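Side-chain contact in putative efflux transporter (Bacteroides eggerthii, PDB 4L8J), which probably serves as the periplasmic membrane-fusion (HlyD-family adaptor) subunit of an efflux pump, linking an inner-membrane transporter to an outer-membrane channel: residues 262-267 against 273-278. Residues are numbered along the deposited sequence; the frame is centred on the assembly and turned at random.
Sequences AVFGDS and YVWIVK
Phe-264 and Tyr-273 face each other as an antiparallel hydrogen-bonded pair, each giving its N-H and its C=O to the other. Phe-264 N reaches Tyr-273 O at 2.9 Å, and Tyr-273 N returns to Phe-264 O at 2.8 Å. Tyr-273 O also receives a CA-H...O contact from Val-263 CA. Beyond this single bridge the strands splay apart, their short axes 113° from one another, and a water takes over: it donates to Ala-262 O at 2.6 Å and accepts from Trp-275 N at 2.8 Å.

The aromatic contacts centre on the Phe-264 ring. Its chi1 of 57° sets CG between the backbone N and the carbonyl carbon, which carries the ring over the neighbouring strand. There Tyr-273 CB makes a CH-pi contact over one face, 3.9 Å from the centroid of the Phe-264 ring, while the CE1-CZ side leans over a face of the Trp-275 indole. Phe-264 CE1 comes within 3.4 Å of Trp-275 CD1, the phenyl inclined by 35° to the five-membered ring of Trp-275. A flat phenyl can take a methylene on one face and turn its rim to an indole.

The strand 271-278 also pairs with 281-289, forming a beta-hairpin, in what is probably the membrane-proximal domain of an HlyD-type adaptor. Trp-275 offers Phe-264 a wide face and the second subunit an N-H, accepted by Val-315 O of that chain.

On the face away from the rings, Val-274 CG1 meets Val-263 CG2 at 4.0 Å; short, branched side chains touch here without reaching far. The Asp-266 methylene, CB, lies 3.7 Å from Tyr-273 CE2, oblique to the ring. Its carboxylate suits a salt bridge with Arg-284, which also makes a cation-pi contact with Tyr-273, whose hydroxyl bonds to Asn-271.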
loop_
_atom_site.group_PDB
_atom_site.type_symbol
_atom_site.label_atom_id
_atom_site.label_comp_id
_atom_site.label_asym_id
_atom_site.label_seq_id
_atom_site.Cartn_x
_atom_site.Cartn_y
_atom_site.Cartn_z
ATOM N N ALA A 262 -7.330 3.963 -18.864
ATOM C CA ALA A 262 -8.645 4.598 -19.028
ATOM C C ALA A 262 -8.589 6.109 -18.770
ATOM O O ALA A 262 -9.449 6.840 -19.264
ATOM C CB ALA A 262 -9.660 3.967 -18.071
ATOM N N VAL A 263 -7.604 6.567 -17.975
ATOM C CA VAL A 263 -7.541 7.939 -17.520
ATOM C C VAL A 263 -6.656 8.815 -18.434
ATOM O O VAL A 263 -5.571 8.409 -18.864
ATOM C CB VAL A 263 -7.091 7.992 -16.020
ATOM C CG1 VAL A 263 -6.984 9.426 -15.502
ATOM C CG2 VAL A 263 -8.040 7.182 -15.130
ATOM N N PHE A 264 -7.155 10.031 -18.722
ATOM C CA PHE A 264 -6.455 11.004 -19.553
ATOM C C PHE A 264 -6.671 12.430 -19.009
ATOM O O PHE A 264 -7.555 12.666 -18.170
ATOM C CB PHE A 264 -6.900 10.880 -21.032
ATOM C CG PHE A 264 -8.378 11.031 -21.290
ATOM C CD1 PHE A 264 -9.220 9.921 -21.277
ATOM C CD2 PHE A 264 -8.927 12.275 -21.572
ATOM C CE1 PHE A 264 -10.589 10.061 -21.531
ATOM C CE2 PHE A 264 -10.289 12.408 -21.851
ATOM C CZ PHE A 264 -11.111 11.299 -21.822
ATOM N N GLY A 265 -5.835 13.353 -19.481
ATOM C CA GLY A 265 -5.885 14.753 -19.082
ATOM C C GLY A 265 -6.545 15.666 -20.102
ATOM O O GLY A 265 -7.255 15.218 -21.004
ATOM N N ASP A 266 -6.309 16.965 -19.945
ATOM C CA ASP A 266 -6.787 18.042 -20.810
ATOM C C ASP A 266 -5.629 19.029 -21.008
ATOM O O ASP A 266 -4.947 19.357 -20.041
ATOM C CB ASP A 266 -8.017 18.736 -20.170
ATOM C CG ASP A 266 -8.854 19.597 -21.110
ATOM O OD1 ASP A 266 -8.271 20.453 -21.816
ATOM O OD2 ASP A 266 -10.096 19.455 -21.096
ATOM N N SER A 267 -5.416 19.513 -22.242
ATOM C CA SER A 267 -4.334 20.475 -22.514
ATOM C C SER A 267 -4.629 21.846 -21.863
ATOM O O SER A 267 -3.696 22.621 -21.647
ATOM C CB SER A 267 -4.093 20.625 -24.016
ATOM O OG SER A 267 -5.212 21.161 -24.708
ATOM N N TYR A 273 -9.855 12.628 -16.595
ATOM C CA TYR A 273 -11.084 12.147 -17.213
ATOM C C TYR A 273 -11.002 10.699 -17.615
ATOM O O TYR A 273 -9.916 10.137 -17.742
ATOM C CB TYR A 273 -11.390 12.983 -18.495
ATOM C CG TYR A 273 -11.439 14.475 -18.264
ATOM C CD1 TYR A 273 -12.623 15.106 -17.888
ATOM C CD2 TYR A 273 -10.291 15.257 -18.385
ATOM C CE1 TYR A 273 -12.662 16.477 -17.630
ATOM C CE2 TYR A 273 -10.319 16.625 -18.125
ATOM C CZ TYR A 273 -11.513 17.237 -17.778
ATOM O OH TYR A 273 -11.534 18.591 -17.536
ATOM N N VAL A 274 -12.184 10.131 -17.898
ATOM C CA VAL A 274 -12.411 8.832 -18.527
ATOM C C VAL A 274 -13.481 9.015 -19.619
ATOM O O VAL A 274 -14.243 9.991 -19.587
ATOM C CB VAL A 274 -12.839 7.683 -17.551
ATOM C CG1 VAL A 274 -11.752 7.357 -16.529
ATOM C CG2 VAL A 274 -14.188 7.983 -16.892
ATOM N N TRP A 275 -13.601 8.021 -20.500
ATOM C CA TRP A 275 -14.703 7.940 -21.462
ATOM C C TRP A 275 -15.681 6.935 -20.908
ATOM O O TRP A 275 -15.308 5.775 -20.735
ATOM C CB TRP A 275 -14.234 7.498 -22.866
ATOM C CG TRP A 275 -13.418 8.482 -23.643
ATOM C CD1 TRP A 275 -12.124 8.328 -24.058
ATOM C CD2 TRP A 275 -13.863 9.743 -24.165
ATOM N NE1 TRP A 275 -11.734 9.416 -24.805
ATOM C CE2 TRP A 275 -12.778 10.308 -24.875
ATOM C CE3 TRP A 275 -15.092 10.435 -24.133
ATOM C CZ2 TRP A 275 -12.876 11.548 -25.532
ATOM C CZ3 TRP A 275 -15.188 11.656 -24.781
ATOM C CH2 TRP A 275 -14.078 12.218 -25.441
ATOM N N ILE A 276 -16.899 7.368 -20.594
ATOM C CA ILE A 276 -17.987 6.504 -20.158
ATOM C C ILE A 276 -18.706 5.984 -21.419
ATOM O O ILE A 276 -19.060 6.777 -22.291
ATOM C CB ILE A 276 -18.966 7.254 -19.185
ATOM C CG1 ILE A 276 -18.333 7.456 -17.782
ATOM C CG2 ILE A 276 -20.368 6.511 -19.047
ATOM C CD1 ILE A 276 -18.194 6.176 -16.968
ATOM N N VAL A 277 -18.937 4.674 -21.491
ATOM C CA VAL A 277 -19.648 4.032 -22.589
ATOM C C VAL A 277 -21.098 3.803 -22.165
ATOM O O VAL A 277 -21.357 3.022 -21.255
ATOM C CB VAL A 277 -18.981 2.706 -23.014
ATOM C CG1 VAL A 277 -19.742 2.055 -24.175
ATOM C CG2 VAL A 277 -17.523 2.932 -23.377
ATOM N N LYS A 278 -22.021 4.501 -22.820
ATOM C CA LYS A 278 -23.465 4.377 -22.639
ATOM C C LYS A 278 -24.101 4.301 -24.023
ATOM O O LYS A 278 -23.850 5.182 -24.855
ATOM C CB LYS A 278 -24.053 5.548 -21.816
ATOM C CG LYS A 278 -25.459 5.252 -21.278
ATOM C CD LYS A 278 -25.394 4.484 -19.944
ATOM C CE LYS A 278 -26.474 3.441 -19.762
ATOM N NZ LYS A 278 -26.221 2.608 -18.554
HETATM O O HOH W 1 -11.477 6.166 -20.719
#